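PDB 1JL5: outer membrane protein YopM from Yersinia pestis, which probably acts as a secreted virulence effector that alters host cell physiology and promotes bacterial survival in host tissues. Local coordinates for residues 37-42 and 89-94; 41-46 and 63-68; 49-52 and 57-60. All coordinates share one frame; numbering follows the deposited sequence.

Contact 1 (37-42 and 89-94); sequences TEYYNA and LPPHLE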
loop_
_atom_site.group_PDB
_atom_site.type_symbol
_atom_site.label_atom_id
_atom_site.label_comp_id
_atom_site.label_asym_id
_atom_site.label_seq_id
_atom_site.Cartn_x
_atom_site.Cartn_y
_atom_site.Cartn_z
ATOM N N THR A 37 -48.729 -20.513 17.154
ATOM C CA THR A 37 -48.292 -21.886 16.974
ATOM C C THR A 37 -48.024 -22.194 15.518
ATOM O O THR A 37 -47.026 -22.827 15.188
ATOM C CB THR A 37 -49.331 -22.864 17.528
ATOM O OG1 THR A 37 -49.424 -22.681 18.942
ATOM C CG2 THR A 37 -48.929 -24.294 17.238
ATOM N N GLU A 38 -48.914 -21.751 14.641
ATOM C CA GLU A 38 -48.705 -21.990 13.228
ATOM C C GLU A 38 -47.424 -21.290 12.788
ATOM O O GLU A 38 -46.638 -21.848 12.032
ATOM C CB GLU A 38 -49.899 -21.489 12.422
ATOM C CG GLU A 38 -51.143 -22.325 12.643
ATOM C CD GLU A 38 -52.300 -21.873 11.791
ATOM O OE1 GLU A 38 -52.751 -20.729 11.968
ATOM O OE2 GLU A 38 -52.757 -22.665 10.943
ATOM N N TYR A 39 -47.204 -20.072 13.266
ATOM C CA TYR A 39 -45.982 -19.364 12.904
ATOM C C TYR A 39 -44.789 -20.086 13.494
ATOM O O TYR A 39 -43.821 -20.374 12.792
ATOM C CB TYR A 39 -46.013 -17.923 13.410
ATOM C CG TYR A 39 -46.817 -17.022 12.521
ATOM C CD1 TYR A 39 -46.414 -16.773 11.212
ATOM C CD2 TYR A 39 -48.001 -16.446 12.968
ATOM C CE1 TYR A 39 -47.171 -15.975 10.371
ATOM C CE2 TYR A 39 -48.764 -15.646 12.135
ATOM C CZ TYR A 39 -48.344 -15.415 10.839
ATOM O OH TYR A 39 -49.094 -14.619 10.010
ATOM N N TYR A 40 -44.870 -20.388 14.785
ATOM C CA TYR A 40 -43.790 -21.084 15.464
ATOM C C TYR A 40 -43.417 -22.345 14.728
ATOM O O TYR A 40 -42.247 -22.613 14.476
ATOM C CB TYR A 40 -44.196 -21.497 16.872
ATOM C CG TYR A 40 -44.505 -20.375 17.817
ATOM C CD1 TYR A 40 -44.051 -19.076 17.580
ATOM C CD2 TYR A 40 -45.206 -20.625 18.992
ATOM C CE1 TYR A 40 -44.290 -18.061 18.498
ATOM C CE2 TYR A 40 -45.445 -19.627 19.909
ATOM C CZ TYR A 40 -44.987 -18.350 19.662
ATOM O OH TYR A 40 -45.223 -17.379 20.600
ATOM N N ASN A 41 -44.430 -23.131 14.398
ATOM C CA ASN A 41 -44.209 -24.389 13.720
ATOM C C ASN A 41 -43.722 -24.168 12.311
ATOM O O ASN A 41 -42.872 -24.903 11.825
ATOM C CB ASN A 41 -45.492 -25.212 13.739
ATOM C CG ASN A 41 -45.855 -25.658 15.134
ATOM O OD1 ASN A 41 -45.231 -25.231 16.102
ATOM N ND2 ASN A 41 -46.859 -26.515 15.250
ATOM N N ALA A 42 -44.261 -23.157 11.649
ATOM C CA ALA A 42 -43.824 -22.864 10.295
ATOM C C ALA A 42 -42.349 -22.498 10.409
ATOM O O ALA A 42 -41.516 -22.942 9.621
ATOM C CB ALA A 42 -44.618 -21.698 9.723
ATOM N N LEU A 89 -43.262 -14.325 7.349
ATOM C CA LEU A 89 -42.940 -13.278 8.307
ATOM C C LEU A 89 -44.060 -13.003 9.288
ATOM O O LEU A 89 -45.220 -13.302 9.016
ATOM C CB LEU A 89 -42.624 -11.988 7.556
ATOM C CG LEU A 89 -41.499 -12.083 6.525
ATOM C CD1 LEU A 89 -41.461 -10.817 5.694
ATOM C CD2 LEU A 89 -40.174 -12.317 7.241
ATOM N N PRO A 90 -43.722 -12.451 10.463
ATOM C CA PRO A 90 -44.797 -12.161 11.408
ATOM C C PRO A 90 -45.809 -11.356 10.594
ATOM O O PRO A 90 -45.428 -10.511 9.786
ATOM C CB PRO A 90 -44.088 -11.346 12.478
ATOM C CG PRO A 90 -42.752 -12.041 12.545
ATOM C CD PRO A 90 -42.402 -12.216 11.074
ATOM N N PRO A 91 -47.108 -11.620 10.790
ATOM C CA PRO A 91 -48.217 -10.966 10.089
ATOM C C PRO A 91 -48.247 -9.447 9.941
ATOM O O PRO A 91 -48.565 -8.931 8.867
ATOM C CB PRO A 91 -49.446 -11.496 10.828
ATOM C CG PRO A 91 -48.931 -11.709 12.218
ATOM C CD PRO A 91 -47.605 -12.376 11.953
ATOM N N HIS A 92 -47.923 -8.715 10.995
ATOM C CA HIS A 92 -47.997 -7.265 10.894
ATOM C C HIS A 92 -46.653 -6.581 10.949
ATOM O O HIS A 92 -46.521 -5.463 11.448
ATOM C CB HIS A 92 -48.931 -6.737 11.980
ATOM C CG HIS A 92 -50.264 -7.419 11.985
ATOM N ND1 HIS A 92 -50.536 -8.511 12.778
ATOM C CD2 HIS A 92 -51.363 -7.227 11.217
ATOM C CE1 HIS A 92 -51.744 -8.966 12.498
ATOM N NE2 HIS A 92 -52.267 -8.203 11.552
ATOM N N LEU A 93 -45.654 -7.267 10.413
ATOM C CA LEU A 93 -44.314 -6.734 10.387
ATOM C C LEU A 93 -44.339 -5.452 9.573
ATOM O O LEU A 93 -44.910 -5.397 8.484
ATOM C CB LEU A 93 -43.362 -7.742 9.749
ATOM C CG LEU A 93 -41.878 -7.441 9.938
ATOM C CD1 LEU A 93 -41.546 -7.463 11.422
ATOM C CD2 LEU A 93 -41.050 -8.469 9.183
ATOM N N GLU A 94 -43.740 -4.409 10.119
ATOM C CA GLU A 94 -43.684 -3.140 9.423
ATOM C C GLU A 94 -42.281 -2.956 8.882
ATOM O O GLU A 94 -42.073 -2.303 7.863
ATOM C CB GLU A 94 -44.054 -2.007 10.374
ATOM C CG GLU A 94 -45.557 -1.842 10.530
ATOM C CD GLU A 94 -45.922 -0.792 11.548
ATOM O OE1 GLU A 94 -45.314 0.298 11.513
ATOM O OE2 GLU A 94 -46.818 -1.054 12.377
#

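Contact 2 (41-46 and 63-68); sequences NAWSEW and SRLRDC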
loop_
_atom_site.group_PDB
_atom_site.type_symbol
_atom_site.label_atom_id
_atom_site.label_comp_id
_atom_site.label_asym_id
_atom_site.label_seq_id
_atom_site.Cartn_x
_atom_site.Cartn_y
_atom_site.Cartn_z
ATOM N N ASN A 41 -44.430 -23.131 14.398
ATOM C CA ASN A 41 -44.209 -24.389 13.720
ATOM C C ASN A 41 -43.722 -24.168 12.311
ATOM O O ASN A 41 -42.872 -24.903 11.825
ATOM C CB ASN A 41 -45.492 -25.212 13.739
ATOM C CG ASN A 41 -45.855 -25.658 15.134
ATOM O OD1 ASN A 41 -45.231 -25.231 16.102
ATOM N ND2 ASN A 41 -46.859 -26.515 15.250
ATOM N N ALA A 42 -44.261 -23.157 11.649
ATOM C CA ALA A 42 -43.824 -22.864 10.295
ATOM C C ALA A 42 -42.349 -22.498 10.409
ATOM O O ALA A 42 -41.516 -22.942 9.621
ATOM C CB ALA A 42 -44.618 -21.698 9.723
ATOM N N TRP A 43 -42.031 -21.714 11.430
ATOM C CA TRP A 43 -40.664 -21.276 11.645
ATOM C C TRP A 43 -39.736 -22.398 12.068
ATOM O O TRP A 43 -38.592 -22.460 11.622
ATOM C CB TRP A 43 -40.642 -20.146 12.668
ATOM C CG TRP A 43 -41.389 -18.958 12.172
ATOM C CD1 TRP A 43 -41.630 -18.639 10.868
ATOM C CD2 TRP A 43 -41.962 -17.911 12.956
ATOM N NE1 TRP A 43 -42.315 -17.457 10.790
ATOM C CE2 TRP A 43 -42.533 -16.985 12.057
ATOM C CE3 TRP A 43 -42.047 -17.660 14.327
ATOM C CZ2 TRP A 43 -43.182 -15.827 12.487
ATOM C CZ3 TRP A 43 -42.692 -16.508 14.755
ATOM C CH2 TRP A 43 -43.250 -15.607 13.837
ATOM N N SER A 44 -40.225 -23.287 12.924
ATOM C CA SER A 44 -39.406 -24.402 13.362
ATOM C C SER A 44 -39.176 -25.332 12.189
ATOM O O SER A 44 -38.115 -25.934 12.072
ATOM C CB SER A 44 -40.085 -25.140 14.509
ATOM O OG SER A 44 -40.100 -24.304 15.656
ATOM N N GLU A 45 -40.169 -25.442 11.315
ATOM C CA GLU A 45 -40.043 -26.301 10.146
ATOM C C GLU A 45 -38.974 -25.676 9.260
ATOM O O GLU A 45 -38.080 -26.354 8.752
ATOM C CB GLU A 45 -41.372 -26.372 9.399
ATOM C CG GLU A 45 -41.379 -27.320 8.209
ATOM C CD GLU A 45 -40.867 -28.709 8.562
ATOM O OE1 GLU A 45 -41.139 -29.185 9.687
ATOM O OE2 GLU A 45 -40.199 -29.330 7.703
ATOM N N TRP A 46 -39.083 -24.368 9.081
ATOM C CA TRP A 46 -38.127 -23.634 8.277
ATOM C C TRP A 46 -36.757 -23.820 8.917
ATOM O O TRP A 46 -35.771 -24.087 8.238
ATOM C CB TRP A 46 -38.503 -22.160 8.258
ATOM C CG TRP A 46 -37.429 -21.289 7.734
ATOM C CD1 TRP A 46 -37.068 -21.120 6.429
ATOM C CD2 TRP A 46 -36.563 -20.461 8.505
ATOM N NE1 TRP A 46 -36.029 -20.235 6.340
ATOM C CE2 TRP A 46 -35.695 -19.815 7.602
ATOM C CE3 TRP A 46 -36.432 -20.204 9.877
ATOM C CZ2 TRP A 46 -34.712 -18.920 8.024
ATOM C CZ3 TRP A 46 -35.454 -19.311 10.297
ATOM C CH2 TRP A 46 -34.606 -18.684 9.371
ATOM N N SER A 63 -35.935 -17.496 16.743
ATOM C CA SER A 63 -36.018 -16.809 18.017
ATOM C C SER A 63 -36.441 -15.363 17.780
ATOM O O SER A 63 -37.282 -14.828 18.498
ATOM C CB SER A 63 -34.664 -16.847 18.719
ATOM O OG SER A 63 -34.719 -16.124 19.933
ATOM N N ARG A 64 -35.853 -14.737 16.762
ATOM C CA ARG A 64 -36.173 -13.351 16.428
ATOM C C ARG A 64 -37.609 -13.309 15.930
ATOM O O ARG A 64 -38.392 -12.441 16.308
ATOM C CB ARG A 64 -35.252 -12.836 15.318
ATOM C CG ARG A 64 -33.756 -12.960 15.589
ATOM C CD ARG A 64 -33.249 -11.869 16.504
ATOM N NE ARG A 64 -31.808 -11.980 16.727
ATOM C CZ ARG A 64 -30.880 -11.763 15.798
ATOM N NH1 ARG A 64 -31.230 -11.415 14.568
ATOM N NH2 ARG A 64 -29.595 -11.907 16.101
ATOM N N LEU A 65 -37.943 -14.258 15.066
ATOM C CA LEU A 65 -39.281 -14.343 14.502
ATOM C C LEU A 65 -40.316 -14.453 15.606
ATOM O O LEU A 65 -41.294 -13.707 15.639
ATOM C CB LEU A 65 -39.375 -15.558 13.585
ATOM C CG LEU A 65 -38.674 -15.392 12.239
ATOM C CD1 LEU A 65 -38.401 -16.745 11.619
ATOM C CD2 LEU A 65 -39.547 -14.530 11.336
ATOM N N ARG A 66 -40.089 -15.392 16.512
ATOM C CA ARG A 66 -41.001 -15.619 17.619
ATOM C C ARG A 66 -41.123 -14.371 18.469
ATOM O O ARG A 66 -42.228 -13.908 18.752
ATOM C CB ARG A 66 -40.505 -16.783 18.473
ATOM C CG ARG A 66 -40.393 -18.089 17.718
ATOM C CD ARG A 66 -39.919 -19.175 18.646
ATOM N NE ARG A 66 -40.847 -19.330 19.759
ATOM C CZ ARG A 66 -41.637 -20.383 19.928
ATOM N NH1 ARG A 66 -41.610 -21.384 19.058
ATOM N NH2 ARG A 66 -42.457 -20.427 20.965
ATOM N N ASP A 67 -39.982 -13.827 18.880
ATOM C CA ASP A 67 -39.988 -12.632 19.702
ATOM C C ASP A 67 -40.764 -11.541 18.988
ATOM O O ASP A 67 -41.584 -10.846 19.586
ATOM C CB ASP A 67 -38.565 -12.155 19.972
ATOM C CG ASP A 67 -38.524 -11.049 20.997
ATOM O OD1 ASP A 67 -38.964 -11.298 22.139
ATOM O OD2 ASP A 67 -38.064 -9.934 20.665
ATOM N N CYS A 68 -40.508 -11.403 17.696
ATOM C CA CYS A 68 -41.194 -10.400 16.909
ATOM C C CYS A 68 -42.690 -10.659 16.939
ATOM O O CYS A 68 -43.488 -9.757 17.191
ATOM C CB CYS A 68 -40.705 -10.432 15.469
ATOM S SG CYS A 68 -41.596 -9.290 14.430
HETATM O O HOH W 1 -40.812 -21.695 16.397
#

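Contact 3 (49-52 and 57-60); sequences NAPP and QREM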
loop_
_atom_site.group_PDB
_atom_site.type_symbol
_atom_site.label_atom_id
_atom_site.label_comp_id
_atom_site.label_asym_id
_atom_site.label_seq_id
_atom_site.Cartn_x
_atom_site.Cartn_y
_atom_site.Cartn_z
ATOM N N ASN A 49 -35.275 -27.015 8.183
ATOM C CA ASN A 49 -34.902 -27.123 6.783
ATOM C C ASN A 49 -33.623 -26.383 6.487
ATOM O O ASN A 49 -33.202 -26.292 5.336
ATOM C CB ASN A 49 -36.011 -26.590 5.884
ATOM C CG ASN A 49 -37.268 -27.408 5.983
ATOM O OD1 ASN A 49 -37.226 -28.581 6.351
ATOM N ND2 ASN A 49 -38.398 -26.802 5.640
ATOM N N ALA A 50 -33.010 -25.837 7.527
ATOM C CA ALA A 50 -31.764 -25.122 7.344
ATOM C C ALA A 50 -30.800 -26.064 6.645
ATOM O O ALA A 50 -30.523 -27.157 7.139
ATOM C CB ALA A 50 -31.202 -24.714 8.675
ATOM N N PRO A 51 -30.294 -25.667 5.469
ATOM C CA PRO A 51 -29.355 -26.544 4.767
ATOM C C PRO A 51 -28.257 -26.914 5.752
ATOM O O PRO A 51 -27.580 -26.044 6.293
ATOM C CB PRO A 51 -28.853 -25.661 3.635
ATOM C CG PRO A 51 -30.060 -24.824 3.322
ATOM C CD PRO A 51 -30.543 -24.436 4.700
ATOM N N PRO A 52 -28.077 -28.214 6.012
ATOM C CA PRO A 52 -27.041 -28.631 6.955
ATOM C C PRO A 52 -25.654 -28.116 6.584
ATOM O O PRO A 52 -25.253 -28.158 5.421
ATOM C CB PRO A 52 -27.139 -30.156 6.921
ATOM C CG PRO A 52 -27.623 -30.432 5.529
ATOM C CD PRO A 52 -28.682 -29.377 5.340
ATOM N N GLN A 57 -28.252 -19.457 10.677
ATOM C CA GLN A 57 -28.639 -19.342 12.066
ATOM C C GLN A 57 -30.145 -19.188 12.154
ATOM O O GLN A 57 -30.669 -18.182 12.620
ATOM C CB GLN A 57 -27.909 -18.156 12.682
ATOM C CG GLN A 57 -26.408 -18.350 12.595
ATOM C CD GLN A 57 -25.635 -17.136 13.016
ATOM O OE1 GLN A 57 -25.726 -16.083 12.391
ATOM N NE2 GLN A 57 -24.859 -17.272 14.083
ATOM N N ARG A 58 -30.838 -20.213 11.682
ATOM C CA ARG A 58 -32.282 -20.196 11.692
ATOM C C ARG A 58 -32.819 -20.236 13.106
ATOM O O ARG A 58 -33.872 -19.677 13.383
ATOM C CB ARG A 58 -32.811 -21.358 10.870
ATOM C CG ARG A 58 -32.289 -21.300 9.464
ATOM C CD ARG A 58 -33.172 -22.034 8.503
ATOM N NE ARG A 58 -32.738 -21.793 7.135
ATOM C CZ ARG A 58 -33.383 -22.239 6.066
ATOM N NH1 ARG A 58 -34.493 -22.949 6.215
ATOM N NH2 ARG A 58 -32.917 -21.978 4.852
ATOM N N GLU A 59 -32.090 -20.877 14.011
ATOM C CA GLU A 59 -32.553 -20.934 15.386
ATOM C C GLU A 59 -32.677 -19.518 15.915
ATOM O O GLU A 59 -33.688 -19.153 16.510
ATOM C CB GLU A 59 -31.587 -21.720 16.262
ATOM C CG GLU A 59 -32.003 -21.722 17.720
ATOM C CD GLU A 59 -31.166 -22.659 18.551
ATOM O OE1 GLU A 59 -31.001 -23.818 18.126
ATOM O OE2 GLU A 59 -30.680 -22.250 19.629
ATOM N N MET A 60 -31.639 -18.720 15.690
ATOM C CA MET A 60 -31.655 -17.337 16.138
ATOM C C MET A 60 -32.760 -16.613 15.389
ATOM O O MET A 60 -33.506 -15.825 15.966
ATOM C CB MET A 60 -30.316 -16.661 15.846
ATOM C CG MET A 60 -30.291 -15.181 16.211
ATOM S SD MET A 60 -30.396 -14.889 17.990
ATOM C CE MET A 60 -32.142 -14.602 18.218
#

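Contact 1 (37-42 and 89-94)
The phenol ring of Y39 is the flat group of this contact, and it reaches the loop at 89-94 at a slant: the carbonyl oxygen of L89 and the proline ring of P91 both lie obliquely to its plane. On the helix's own side the ring meets the indole of W43, the two planes inclined by about 35°. P91 presents the corner of its ring, with CD placed 3.3 Å from Y39 CZ. The hydroxyl end goes a little further, and Y39 OH sits only 3.2 Å from P91 CB. Farther back along the ring, Y39 CE1 stands 3.6 Å from the O of L89, a close approach to a backbone carbonyl and not a hydrogen bond. No hydrogen bond crosses between the two segments; they meet by van der Waals packing, mostly of the phenol ring on P91.

The first torsion of Y39 (chi1 -80°) sets CG opposite the carbonyl carbon, and the long side chain spans the gap from helix 36-48 to the loop. Its target is probably rather rigid, with two consecutive prolines: P90 begins a type I beta turn that ends at L93, closed by a weak bond from L93 N to P90 O at 3.3 Å. L69 of helix 58-71 touches both Y39 and P91, giving the pair a third, apolar neighbour. L89, P90 and L93 also pack on L76 of strand 75-77.

The loop carries the chain from the first leucine-rich repeat into the second, just ahead of strand 95-97. A tyrosine from a helix resting on this proline-rich connection illustrates how an N-terminal helical cap is fastened to the first turns of a leucine-rich repeat solenoid.

Contact 2 (41-46 and 63-68)
W43 and L65 cross obliquely, the leucine laid over one face of the indole. L65 CB takes the central place, 3.5 Å from the centroid of the six-membered ring and 11° off its normal, which makes a well-directed CH-pi contact. The leucine's two methyls lie over the same face as CB: CD1 is by the pyrrole half, 3.8 Å from W43 CG, while CD2 approaches the fusion carbon CE2. The far rim of the same ring pushes on to the backbone, where W43 CZ3 comes within 3.3 Å of L65 O.

W46, one helical turn beyond W43, meets L65 differently. The two side chains cross at about a right angle, and the contact is a lighter one, W46 CZ3 to L65 CD1 at 4.1 Å. Both tryptophans touch the leucine, from different directions, in an antiparallel helical hairpin: the axes of the two short segments run at 171° to one another and approach to 10.1 Å. This hairpin precedes the first repeat of the solenoid, and L65 also rests on L76 of strand 75-77. Both indole nitrogens are spent on the connection that follows the strand, W43 NE1 on the carbonyl of E88 and W46 NE1 on the hydroxyl of S85.

Between the two segments themselves, the polar link is a water at the margin. The aliphatic part of R66 passes W43, with CG 3.8 Å from CE3, before a bend at chi3 (59°) turns the guanidinium toward Y40, with which it makes a cation-pi contact. The water bridges the helices here, donating to S44 OG at 2.8 Å and accepting from R66 NH1 at 2.8 Å.

Contact 3 (49-52 and 57-60)
Packing of an arginine against the turn that precedes its own helix makes up this contact, which lies between helix 36-48 and helix 58-71 at the end of the hairpin where the chain reverses. R58, in the first turn of the second helix, lays one face of its guanidinium against the backbone of N49 and A50 and the ring of P51. The A50 CA stands 3.3 Å above the guanidinium plane, displaced toward its rim, and N49 O and P51 CD lie over this same face. The methyl of A50 meets the aliphatic part of the arginine, CB to R58 CD at 3.3 Å. P51 crosses R58 at about a right angle and sets its CD 3.4 Å from NH2.

A chi1 of -57° leaves CG beside the backbone N, and the extended chain runs from there to the loop. R58 packs the connecting loop onto the start of the second helix of this helical hairpin, and is itself largely withdrawn from solvent. Its charge is answered by neighbours outside the two segments: NE forms a salt bridge with E56, NH1 is bonded to the carbonyl oxygen of W46, and the indole of W46 supplies a cation-pi contact from the opposite side of the guanidinium plane. Such fixed partners on several sides would hold the group's rotation.

Just before R58, Q57 occupies the N-cap position and points away from the loop. Its side chain faces outward to a neighbouring subunit of the tetramer, packing on N298 and accepting a weak hydrogen bond from R338 of that chain.

How the contacts relate
Contacts 1 and 2 are buried and adjoin, their centres about 7 Å apart; contact 3 is only partly buried and lies at the turn, about 17 Å between centres from contact 1. Helix 36-48 supplies one side of contacts 1 and 2, and helix 58-71 serves contacts 2 and 3. Where the hairpin meets the solenoid, in contact 1, the contact is made by aromatic and proline surfaces, and C68 of segment 63-68 packs on P90 and L93. Between the helices, contact 2 is aromatic and aliphatic with water at its margin. At the turn, contact 3 relies on a cationic plane, and W46 carries the link between contacts 2 and 3.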